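Local coordinates for protein allergen Bos d 2 (PDB 4WFV) that probably carries pheromones, as a small secreted lipocalin of cattle skin and dander that is also a major allergen, at residues 15-23 against 121-131; 33-41 against 52-60. All coordinates share one frame; numbering follows the deposited sequence.

Interaction 1. Residues 15-23 against 121-131; sequences EWRIIYAAA and TSFTPEELEKY
A water gripped by Y20 OH and F123 N, 2.9 Å from each, bridges the first strand of the lipocalin barrel and the loop leading into the helix 125-137 that packs on the barrel's outside. I19 and Y20 both face G116 in a classic beta bulge, so two successive side chains turn toward this loop and helix. A large ring with a polar end suits Y20's place, packing against its neighbours while the hydroxyl reaches the water: CG2 of I19 covers one face, F123 CD2 meets the edge in plane, 3.7 Å from Y20 CD2, and L128 CD1 reaches Y20 CE2 at 3.7 Å. The F123 ring lies oblique to that of Y20, planes at 58°, while I19 CB sits over one of its faces. With CG1 turned beside the backbone N (chi1 -47°), branched I19 drives CD1 to 3.4 Å from T121 C. T124 and E127 form a capping box that starts the helix. One turn on, Y131 has CG anti to its own N (chi1 179°), which sends the ring to the strand. Its CE2 lies 3.7 Å from Y20 CB, the two rings nearly parallel but slid apart, barely overlapping; its OH bonds T114 and lies 3.6 Å from the CB of small A22.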
loop_
_atom_site.group_PDB
_atom_site.type_symbol
_atom_site.label_atom_id
_atom_site.label_comp_id
_atom_site.label_asym_id
_atom_site.label_seq_id
_atom_site.Cartn_x
_atom_site.Cartn_y
_atom_site.Cartn_z
ATOM N N GLU A 15 12.501 -4.026 -2.863
ATOM C CA GLU A 15 11.634 -4.973 -3.573
ATOM C C GLU A 15 10.541 -5.584 -2.693
ATOM O O GLU A 15 10.667 -6.709 -2.201
ATOM C CB GLU A 15 12.474 -6.116 -4.147
ATOM C CG GLU A 15 13.661 -5.663 -4.964
ATOM C CD GLU A 15 13.263 -5.166 -6.330
ATOM O OE1 GLU A 15 12.246 -5.657 -6.865
ATOM O OE2 GLU A 15 13.967 -4.286 -6.870
ATOM N N TRP A 16 9.441 -4.873 -2.541
ATOM C CA TRP A 16 8.398 -5.285 -1.612
ATOM C C TRP A 16 7.351 -6.164 -2.279
ATOM O O TRP A 16 7.111 -6.059 -3.480
ATOM C CB TRP A 16 7.686 -4.051 -1.085
ATOM C CG TRP A 16 8.541 -3.149 -0.252
ATOM C CD1 TRP A 16 9.163 -2.005 -0.656
ATOM C CD2 TRP A 16 8.836 -3.303 1.138
ATOM N NE1 TRP A 16 9.852 -1.445 0.397
ATOM C CE2 TRP A 16 9.660 -2.220 1.512
ATOM C CE3 TRP A 16 8.497 -4.260 2.101
ATOM C CZ2 TRP A 16 10.143 -2.067 2.812
ATOM C CZ3 TRP A 16 8.975 -4.103 3.393
ATOM C CH2 TRP A 16 9.795 -3.016 3.735
ATOM N N ARG A 17 6.756 -7.054 -1.495
ATOM C CA ARG A 17 5.548 -7.774 -1.898
ATOM C C ARG A 17 4.409 -7.268 -1.032
ATOM O O ARG A 17 4.611 -6.964 0.140
ATOM C CB ARG A 17 5.696 -9.281 -1.668
ATOM C CG ARG A 17 6.772 -9.951 -2.503
ATOM C CD ARG A 17 6.807 -11.462 -2.290
ATOM N NE ARG A 17 7.982 -12.048 -2.927
ATOM C CZ ARG A 17 9.152 -12.217 -2.322
ATOM N NH1 ARG A 17 9.300 -11.860 -1.057
ATOM N NH2 ARG A 17 10.174 -12.749 -2.982
ATOM N N ILE A 18 3.210 -7.198 -1.585
ATOM C CA ILE A 18 2.062 -6.867 -0.751
ATOM C C ILE A 18 1.473 -8.138 -0.186
ATOM O O ILE A 18 1.214 -9.097 -0.914
ATOM C CB ILE A 18 1.004 -6.034 -1.501
ATOM C CG1 ILE A 18 -0.103 -5.576 -0.545
ATOM C CG2 ILE A 18 0.435 -6.786 -2.697
ATOM C CD1 ILE A 18 -0.856 -4.361 -1.073
ATOM N N ILE A 19 1.298 -8.158 1.132
ATOM C CA ILE A 19 0.702 -9.313 1.792
ATOM C C ILE A 19 -0.782 -9.074 2.051
ATOM O O ILE A 19 -1.620 -9.930 1.711
ATOM C CB ILE A 19 1.413 -9.640 3.120
ATOM C CG1 ILE A 19 2.935 -9.648 2.933
ATOM C CG2 ILE A 19 0.901 -10.958 3.688
ATOM C CD1 ILE A 19 3.429 -10.615 1.852
ATOM N N TYR A 20 -1.107 -7.907 2.609
ATOM C CA TYR A 20 -2.486 -7.597 2.965
ATOM C C TYR A 20 -2.891 -6.217 2.485
ATOM O O TYR A 20 -2.068 -5.316 2.309
ATOM C CB TYR A 20 -2.670 -7.600 4.490
ATOM C CG TYR A 20 -2.438 -8.934 5.153
ATOM C CD1 TYR A 20 -3.355 -9.960 5.029
ATOM C CD2 TYR A 20 -1.309 -9.151 5.941
ATOM C CE1 TYR A 20 -3.143 -11.196 5.647
ATOM C CE2 TYR A 20 -1.077 -10.376 6.547
ATOM C CZ TYR A 20 -2.003 -11.385 6.412
ATOM O OH TYR A 20 -1.787 -12.601 7.013
ATOM N N ALA A 21 -4.199 -6.053 2.325
ATOM C CA ALA A 21 -4.789 -4.724 2.208
ATOM C C ALA A 21 -6.058 -4.729 3.035
ATOM O O ALA A 21 -6.633 -5.787 3.289
ATOM C CB ALA A 21 -5.097 -4.369 0.760
ATOM N N ALA A 22 -6.493 -3.547 3.454
ATOM C CA ALA A 22 -7.734 -3.423 4.217
ATOM C C ALA A 22 -8.330 -2.079 3.882
ATOM O O ALA A 22 -7.602 -1.123 3.653
ATOM C CB ALA A 22 -7.458 -3.531 5.735
ATOM N N ALA A 23 -9.660 -1.998 3.843
ATOM C CA ALA A 23 -10.315 -0.743 3.475
ATOM C C ALA A 23 -11.688 -0.672 4.090
ATOM O O ALA A 23 -12.299 -1.702 4.354
ATOM C CB ALA A 23 -10.432 -0.627 1.938
ATOM N N THR A 121 6.899 -13.373 2.307
ATOM C CA THR A 121 5.607 -13.705 1.718
ATOM C C THR A 121 4.484 -13.754 2.747
ATOM O O THR A 121 3.374 -14.200 2.449
ATOM C CB THR A 121 5.649 -15.063 1.009
ATOM O OG1 THR A 121 6.018 -16.085 1.943
ATOM C CG2 THR A 121 6.637 -15.051 -0.152
ATOM N N SER A 122 4.778 -13.320 3.967
ATOM C CA SER A 122 3.813 -13.403 5.052
ATOM C C SER A 122 4.224 -12.451 6.167
ATOM O O SER A 122 5.340 -11.945 6.185
ATOM C CB SER A 122 3.753 -14.830 5.595
ATOM O OG SER A 122 4.999 -15.179 6.179
ATOM N N PHE A 123 3.282 -12.186 7.062
ATOM C CA PHE A 123 3.566 -11.522 8.324
ATOM C C PHE A 123 3.575 -12.575 9.435
ATOM O O PHE A 123 2.695 -13.447 9.489
ATOM C CB PHE A 123 2.454 -10.522 8.651
ATOM C CG PHE A 123 2.544 -9.207 7.919
ATOM C CD1 PHE A 123 3.622 -8.884 7.119
ATOM C CD2 PHE A 123 1.530 -8.281 8.072
ATOM C CE1 PHE A 123 3.666 -7.646 6.456
ATOM C CE2 PHE A 123 1.570 -7.050 7.431
ATOM C CZ PHE A 123 2.650 -6.737 6.620
ATOM N N THR A 124 4.547 -12.469 10.339
ATOM C CA THR A 124 4.468 -13.221 11.600
ATOM C C THR A 124 3.307 -12.668 12.431
ATOM O O THR A 124 2.809 -11.585 12.153
ATOM C CB THR A 124 5.721 -13.027 12.442
ATOM O OG1 THR A 124 5.854 -11.639 12.772
ATOM C CG2 THR A 124 6.963 -13.515 11.696
ATOM N N PRO A 125 2.871 -13.410 13.459
ATOM C CA PRO A 125 1.767 -12.872 14.266
ATOM C C PRO A 125 2.091 -11.513 14.877
ATOM O O PRO A 125 1.199 -10.667 14.940
ATOM C CB PRO A 125 1.571 -13.954 15.335
ATOM C CG PRO A 125 1.969 -15.225 14.613
ATOM C CD PRO A 125 3.167 -14.813 13.796
ATOM N N GLU A 126 3.337 -11.290 15.284
ATOM C CA GLU A 126 3.729 -9.981 15.785
ATOM C C GLU A 126 3.531 -8.896 14.725
ATOM O O GLU A 126 3.056 -7.807 15.026
ATOM C CB GLU A 126 5.182 -10.012 16.268
ATOM C CG GLU A 126 5.728 -8.675 16.693
ATOM C CD GLU A 126 7.205 -8.738 17.054
ATOM O OE1 GLU A 126 7.777 -9.851 17.107
ATOM O OE2 GLU A 126 7.791 -7.667 17.294
ATOM N N GLU A 127 3.923 -9.188 13.487
ATOM C CA GLU A 127 3.766 -8.216 12.414
ATOM C C GLU A 127 2.294 -7.974 12.107
ATOM O O GLU A 127 1.888 -6.835 11.859
ATOM C CB GLU A 127 4.517 -8.678 11.163
ATOM C CG GLU A 127 6.017 -8.557 11.320
ATOM C CD GLU A 127 6.780 -9.197 10.179
ATOM O OE1 GLU A 127 6.367 -10.270 9.681
ATOM O OE2 GLU A 127 7.809 -8.603 9.779
ATOM N N LEU A 128 1.493 -9.032 12.129
ATOM C CA LEU A 128 0.078 -8.872 11.836
ATOM C C LEU A 128 -0.607 -8.084 12.944
ATOM O O LEU A 128 -1.477 -7.272 12.671
ATOM C CB LEU A 128 -0.591 -10.221 11.617
ATOM C CG LEU A 128 -2.078 -10.199 11.288
ATOM C CD1 LEU A 128 -2.306 -9.529 9.928
ATOM C CD2 LEU A 128 -2.624 -11.624 11.271
ATOM N N GLU A 129 -0.197 -8.313 14.188
ATOM C CA GLU A 129 -0.732 -7.548 15.317
ATOM C C GLU A 129 -0.472 -6.058 15.110
ATOM O O GLU A 129 -1.374 -5.235 15.296
ATOM C CB GLU A 129 -0.112 -8.039 16.633
ATOM C CG GLU A 129 -0.801 -7.512 17.899
ATOM C CD GLU A 129 -0.323 -6.149 18.362
ATOM O OE1 GLU A 129 0.735 -5.659 17.928
ATOM O OE2 GLU A 129 -1.028 -5.555 19.211
ATOM N N LYS A 130 0.749 -5.702 14.722
ATOM C CA LYS A 130 1.080 -4.303 14.444
ATOM C C LYS A 130 0.218 -3.746 13.312
ATOM O O LYS A 130 -0.315 -2.631 13.418
ATOM C CB LYS A 130 2.561 -4.165 14.090
ATOM C CG LYS A 130 3.504 -4.317 15.270
ATOM C CD LYS A 130 4.958 -4.356 14.810
ATOM C CE LYS A 130 5.900 -4.567 15.989
ATOM N NZ LYS A 130 7.252 -5.012 15.561
ATOM N N TYR A 131 0.090 -4.509 12.226
ATOM C CA TYR A 131 -0.732 -4.076 11.100
ATOM C C TYR A 131 -2.183 -3.803 11.525
ATOM O O TYR A 131 -2.755 -2.773 11.184
ATOM C CB TYR A 131 -0.668 -5.128 9.986
ATOM C CG TYR A 131 -1.501 -4.791 8.783
ATOM C CD1 TYR A 131 -1.265 -3.637 8.047
ATOM C CD2 TYR A 131 -2.529 -5.627 8.385
ATOM C CE1 TYR A 131 -2.040 -3.327 6.940
ATOM C CE2 TYR A 131 -3.306 -5.325 7.289
ATOM C CZ TYR A 131 -3.066 -4.173 6.578
ATOM O OH TYR A 131 -3.846 -3.880 5.475
HETATM O O HOH W 1 0.802 -13.578 6.330
#

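Interaction 2. Residues 33-41 against 52-60; sequences GPLRNYYRR and SITFYLKDQ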
loop_
_atom_site.group_PDB
_atom_site.type_symbol
_atom_site.label_atom_id
_atom_site.label_comp_id
_atom_site.label_asym_id
_atom_site.label_seq_id
_atom_site.Cartn_x
_atom_site.Cartn_y
_atom_site.Cartn_z
ATOM N N GLY A 33 -10.442 -5.111 -8.141
ATOM C CA GLY A 33 -10.724 -3.760 -7.682
ATOM C C GLY A 33 -9.611 -2.785 -8.026
ATOM O O GLY A 33 -8.451 -3.165 -8.149
ATOM N N PRO A 34 -9.954 -1.503 -8.169
ATOM C CA PRO A 34 -8.975 -0.509 -8.618
ATOM C C PRO A 34 -7.788 -0.331 -7.667
ATOM O O PRO A 34 -6.677 -0.044 -8.122
ATOM C CB PRO A 34 -9.800 0.782 -8.705
ATOM C CG PRO A 34 -10.996 0.537 -7.804
ATOM C CD PRO A 34 -11.289 -0.922 -7.944
ATOM N N LEU A 35 -8.015 -0.505 -6.368
ATOM C CA LEU A 35 -6.960 -0.271 -5.379
ATOM C C LEU A 35 -6.384 -1.558 -4.834
ATOM O O LEU A 35 -5.768 -1.555 -3.778
ATOM C CB LEU A 35 -7.474 0.595 -4.218
ATOM C CG LEU A 35 -8.183 1.869 -4.689
ATOM C CD1 LEU A 35 -8.638 2.724 -3.493
ATOM C CD2 LEU A 35 -7.286 2.662 -5.636
ATOM N N ARG A 36 -6.590 -2.658 -5.548
ATOM C CA ARG A 36 -5.864 -3.893 -5.261
ATOM C C ARG A 36 -4.653 -3.945 -6.178
ATOM O O ARG A 36 -4.767 -4.227 -7.370
ATOM C CB ARG A 36 -6.753 -5.105 -5.483
ATOM C CG ARG A 36 -6.206 -6.389 -4.861
ATOM C CD ARG A 36 -7.092 -7.551 -5.231
ATOM N NE ARG A 36 -6.678 -8.838 -4.689
ATOM C CZ ARG A 36 -7.190 -9.407 -3.599
ATOM N NH1 ARG A 36 -8.106 -8.778 -2.879
ATOM N NH2 ARG A 36 -6.781 -10.604 -3.216
ATOM N N ASN A 37 -3.498 -3.612 -5.622
ATOM C CA ASN A 37 -2.308 -3.371 -6.423
ATOM C C ASN A 37 -1.168 -4.230 -5.908
ATOM O O ASN A 37 -0.833 -4.196 -4.720
ATOM C CB ASN A 37 -1.942 -1.885 -6.365
ATOM C CG ASN A 37 -3.129 -0.981 -6.668
ATOM O OD1 ASN A 37 -3.380 -0.004 -5.957
ATOM N ND2 ASN A 37 -3.879 -1.321 -7.712
ATOM N N TYR A 38 -0.582 -5.015 -6.808
ATOM C CA TYR A 38 0.440 -5.978 -6.422
ATOM C C TYR A 38 1.830 -5.365 -6.543
ATOM O O TYR A 38 2.455 -5.386 -7.613
ATOM C CB TYR A 38 0.301 -7.264 -7.248
ATOM C CG TYR A 38 -1.048 -7.936 -7.090
ATOM C CD1 TYR A 38 -1.341 -8.703 -5.968
ATOM C CD2 TYR A 38 -2.031 -7.801 -8.065
ATOM C CE1 TYR A 38 -2.586 -9.331 -5.822
ATOM C CE2 TYR A 38 -3.278 -8.422 -7.930
ATOM C CZ TYR A 38 -3.539 -9.180 -6.803
ATOM O OH TYR A 38 -4.760 -9.800 -6.659
ATOM N N TYR A 39 2.310 -4.838 -5.418
ATOM C CA TYR A 39 3.598 -4.153 -5.350
ATOM C C TYR A 39 4.736 -5.019 -5.834
ATOM O O TYR A 39 4.746 -6.229 -5.614
ATOM C CB TYR A 39 3.902 -3.758 -3.903
ATOM C CG TYR A 39 3.261 -2.463 -3.460
ATOM C CD1 TYR A 39 1.893 -2.388 -3.202
ATOM C CD2 TYR A 39 4.024 -1.316 -3.285
ATOM C CE1 TYR A 39 1.301 -1.204 -2.788
ATOM C CE2 TYR A 39 3.443 -0.124 -2.864
ATOM C CZ TYR A 39 2.087 -0.072 -2.618
ATOM O OH TYR A 39 1.531 1.130 -2.211
ATOM N N ARG A 40 5.701 -4.378 -6.486
ATOM C CA ARG A 40 6.962 -5.037 -6.832
ATOM C C ARG A 40 8.166 -4.242 -6.350
ATOM O O ARG A 40 9.152 -4.823 -5.897
ATOM C CB ARG A 40 7.047 -5.304 -8.343
ATOM C CG ARG A 40 6.034 -6.337 -8.847
ATOM C CD ARG A 40 6.387 -7.732 -8.356
ATOM N NE ARG A 40 5.515 -8.771 -8.886
ATOM C CZ ARG A 40 4.381 -9.179 -8.319
ATOM N NH1 ARG A 40 3.949 -8.633 -7.183
ATOM N NH2 ARG A 40 3.697 -10.167 -8.882
ATOM N N ARG A 41 8.102 -2.917 -6.430
ATOM C CA ARG A 41 9.281 -2.126 -6.096
ATOM C C ARG A 41 8.921 -0.698 -5.746
ATOM O O ARG A 41 8.018 -0.114 -6.351
ATOM C CB ARG A 41 10.261 -2.129 -7.271
ATOM C CG ARG A 41 11.603 -1.484 -6.963
ATOM C CD ARG A 41 12.545 -1.629 -8.154
ATOM N NE ARG A 41 13.862 -1.055 -7.892
ATOM C CZ ARG A 41 14.833 -0.973 -8.797
ATOM N NH1 ARG A 41 14.634 -1.430 -10.026
ATOM N NH2 ARG A 41 16.001 -0.432 -8.475
ATOM N N SER A 52 8.753 6.453 -6.413
ATOM C CA SER A 52 8.390 5.750 -7.628
ATOM C C SER A 52 7.908 4.369 -7.212
ATOM O O SER A 52 8.633 3.638 -6.545
ATOM C CB SER A 52 9.599 5.636 -8.557
ATOM O OG SER A 52 9.256 4.967 -9.752
ATOM N N ILE A 53 6.678 4.014 -7.575
ATOM C CA ILE A 53 6.100 2.750 -7.148
ATOM C C ILE A 53 5.719 1.928 -8.371
ATOM O O ILE A 53 4.943 2.372 -9.227
ATOM C CB ILE A 53 4.858 2.972 -6.266
ATOM C CG1 ILE A 53 5.204 3.879 -5.085
ATOM C CG2 ILE A 53 4.309 1.640 -5.766
ATOM C CD1 ILE A 53 3.991 4.306 -4.275
ATOM N N THR A 54 6.277 0.726 -8.448
ATOM C CA THR A 54 6.025 -0.185 -9.553
ATOM C C THR A 54 5.215 -1.380 -9.042
ATOM O O THR A 54 5.552 -1.989 -8.014
ATOM C CB THR A 54 7.341 -0.638 -10.193
ATOM O OG1 THR A 54 7.988 0.505 -10.771
ATOM C CG2 THR A 54 7.081 -1.674 -11.274
ATOM N N PHE A 55 4.117 -1.680 -9.728
ATOM C CA PHE A 55 3.164 -2.680 -9.252
ATOM C C PHE A 55 2.361 -3.228 -10.418
ATOM O O PHE A 55 2.320 -2.624 -11.488
ATOM C CB PHE A 55 2.204 -2.048 -8.225
ATOM C CG PHE A 55 1.370 -0.925 -8.787
ATOM C CD1 PHE A 55 1.872 0.363 -8.857
ATOM C CD2 PHE A 55 0.083 -1.167 -9.255
ATOM C CE1 PHE A 55 1.109 1.393 -9.383
ATOM C CE2 PHE A 55 -0.680 -0.137 -9.775
ATOM C CZ PHE A 55 -0.165 1.137 -9.835
ATOM N N TYR A 56 1.719 -4.368 -10.194
ATOM C CA TYR A 56 0.752 -4.910 -11.148
ATOM C C TYR A 56 -0.681 -4.572 -10.773
ATOM O O TYR A 56 -1.051 -4.549 -9.595
ATOM C CB TYR A 56 0.870 -6.432 -11.272
ATOM C CG TYR A 56 2.053 -6.903 -12.075
ATOM C CD1 TYR A 56 2.013 -6.909 -13.466
ATOM C CD2 TYR A 56 3.215 -7.339 -11.447
ATOM C CE1 TYR A 56 3.085 -7.345 -14.201
ATOM C CE2 TYR A 56 4.294 -7.770 -12.174
ATOM C CZ TYR A 56 4.222 -7.771 -13.552
ATOM O OH TYR A 56 5.314 -8.203 -14.265
ATOM N N LEU A 57 -1.482 -4.309 -11.799
ATOM C CA LEU A 57 -2.925 -4.198 -11.678
ATOM C C LEU A 57 -3.474 -5.270 -12.607
ATOM O O LEU A 57 -2.982 -5.417 -13.725
ATOM C CB LEU A 57 -3.375 -2.812 -12.138
ATOM C CG LEU A 57 -4.861 -2.473 -12.168
ATOM C CD1 LEU A 57 -5.414 -2.323 -10.752
ATOM C CD2 LEU A 57 -5.065 -1.193 -12.968
ATOM N N LYS A 58 -4.458 -6.038 -12.155
ATOM C CA LYS A 58 -5.106 -7.001 -13.050
ATOM C C LYS A 58 -6.320 -6.409 -13.743
ATOM O O LYS A 58 -7.184 -5.816 -13.102
ATOM C CB LYS A 58 -5.540 -8.256 -12.300
ATOM C CG LYS A 58 -4.423 -9.147 -11.828
ATOM C CD LYS A 58 -5.020 -10.471 -11.385
ATOM C CE LYS A 58 -4.142 -11.184 -10.395
ATOM N NZ LYS A 58 -4.801 -12.435 -9.924
ATOM N N ASP A 59 -6.389 -6.595 -15.056
ATOM C CA ASP A 59 -7.566 -6.199 -15.818
ATOM C C ASP A 59 -8.180 -7.428 -16.486
ATOM O O ASP A 59 -7.623 -7.966 -17.441
ATOM C CB ASP A 59 -7.194 -5.141 -16.857
ATOM C CG ASP A 59 -8.406 -4.570 -17.569
ATOM O OD1 ASP A 59 -9.242 -5.357 -18.060
ATOM O OD2 ASP A 59 -8.526 -3.328 -17.632
ATOM N N GLN A 60 -9.324 -7.868 -15.965
ATOM C CA GLN A 60 -10.017 -9.048 -16.478
ATOM C C GLN A 60 -9.115 -10.280 -16.481
ATOM O O GLN A 60 -9.165 -11.094 -17.403
ATOM C CB GLN A 60 -10.567 -8.791 -17.887
ATOM C CG GLN A 60 -11.618 -7.687 -17.970
ATOM C CD GLN A 60 -12.974 -8.106 -17.422
ATOM O OE1 GLN A 60 -13.224 -9.288 -17.179
ATOM N NE2 GLN A 60 -13.859 -7.133 -17.231
HETATM O O HOH W 2 -7.783 -4.680 -10.371
HETATM O O HOH W 3 -5.534 -5.948 -9.511
#
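The R40 guanidinium has Y56 CD2 over one face, and R40 NE in turn lies at the edge of the Y56 ring, 3.6 Å from CE2, with the two planes 63° apart. A bend at chi2 (-70°) brings the arginine back along the edge of the tyrosine ring. Its nitrogens are occupied elsewhere: NE bonds P155 O, and NH1 reaches both Y39 O and the carboxylate of D152. The guanidinium of R36 meets Y38 OH edge-on, NE donating in plane at 2.9 Å, while its NH1 bonds I29 O and forms a salt bridge to E146; T151 also bonds the Y38 hydroxyl. Y38 and Y56 form a hydrogen-bonded antiparallel pair, and the long aliphatic chain of K58 runs to the Y38 ring, CE 3.8 Å from Y38 CE2.

Y39 and F55, a non-hydrogen-bonded pair, point to the other face of the sheet. F55 CG stands between its backbone N and carbonyl carbon (chi1 62°), and the ring lies alongside N37, whose CB comes within 3.6 Å of F55 CD2. The amide of N37 is turned back to the preceding type I turn, where ND2 donates to P34 O at 3.1 Å. Y39 CE2 touches the branch CG2 of I53 at 3.5 Å, while its hydroxyl bonds E115.

Farther along the strand the register slips by one residue. T54 O accepts from both R40 N, at 2.8 Å, and R41 N, at 3.1 Å, while T54 N returns a bond to R41 O. At the other end, one water links R36 O to K58 N and another links G33 O to K58 O. The doubled pairing of R40 and R41 with T54 is a classic beta bulge in the 38-45/50-59 hairpin of a lipocalin barrel; the Y39 and F55 face is probably the inner one.

Overall arrangement
The two contacts lie about 16 Å apart, centre to centre, with strands of both in the same sheet. Interaction 1 joins strand 17-23 to the outer helix; interaction 2 pairs strand 38-45, outermost in the sheet order, with 50-59. They meet where the barrel closes: I18, which points away from the helix of interaction 1, places CG2 3.5 Å from N37 O and 3.8 Å from Y38 CA, and touches Y39. Nearby, E15 OE2 and R41 NE form a long, weak ion pair at 3.4 Å, R41 also holding E43. The side of strand 17-23 turned from the helix thus joins Y39 in what is probably the lining of the ligand cavity expected of a lipocalin.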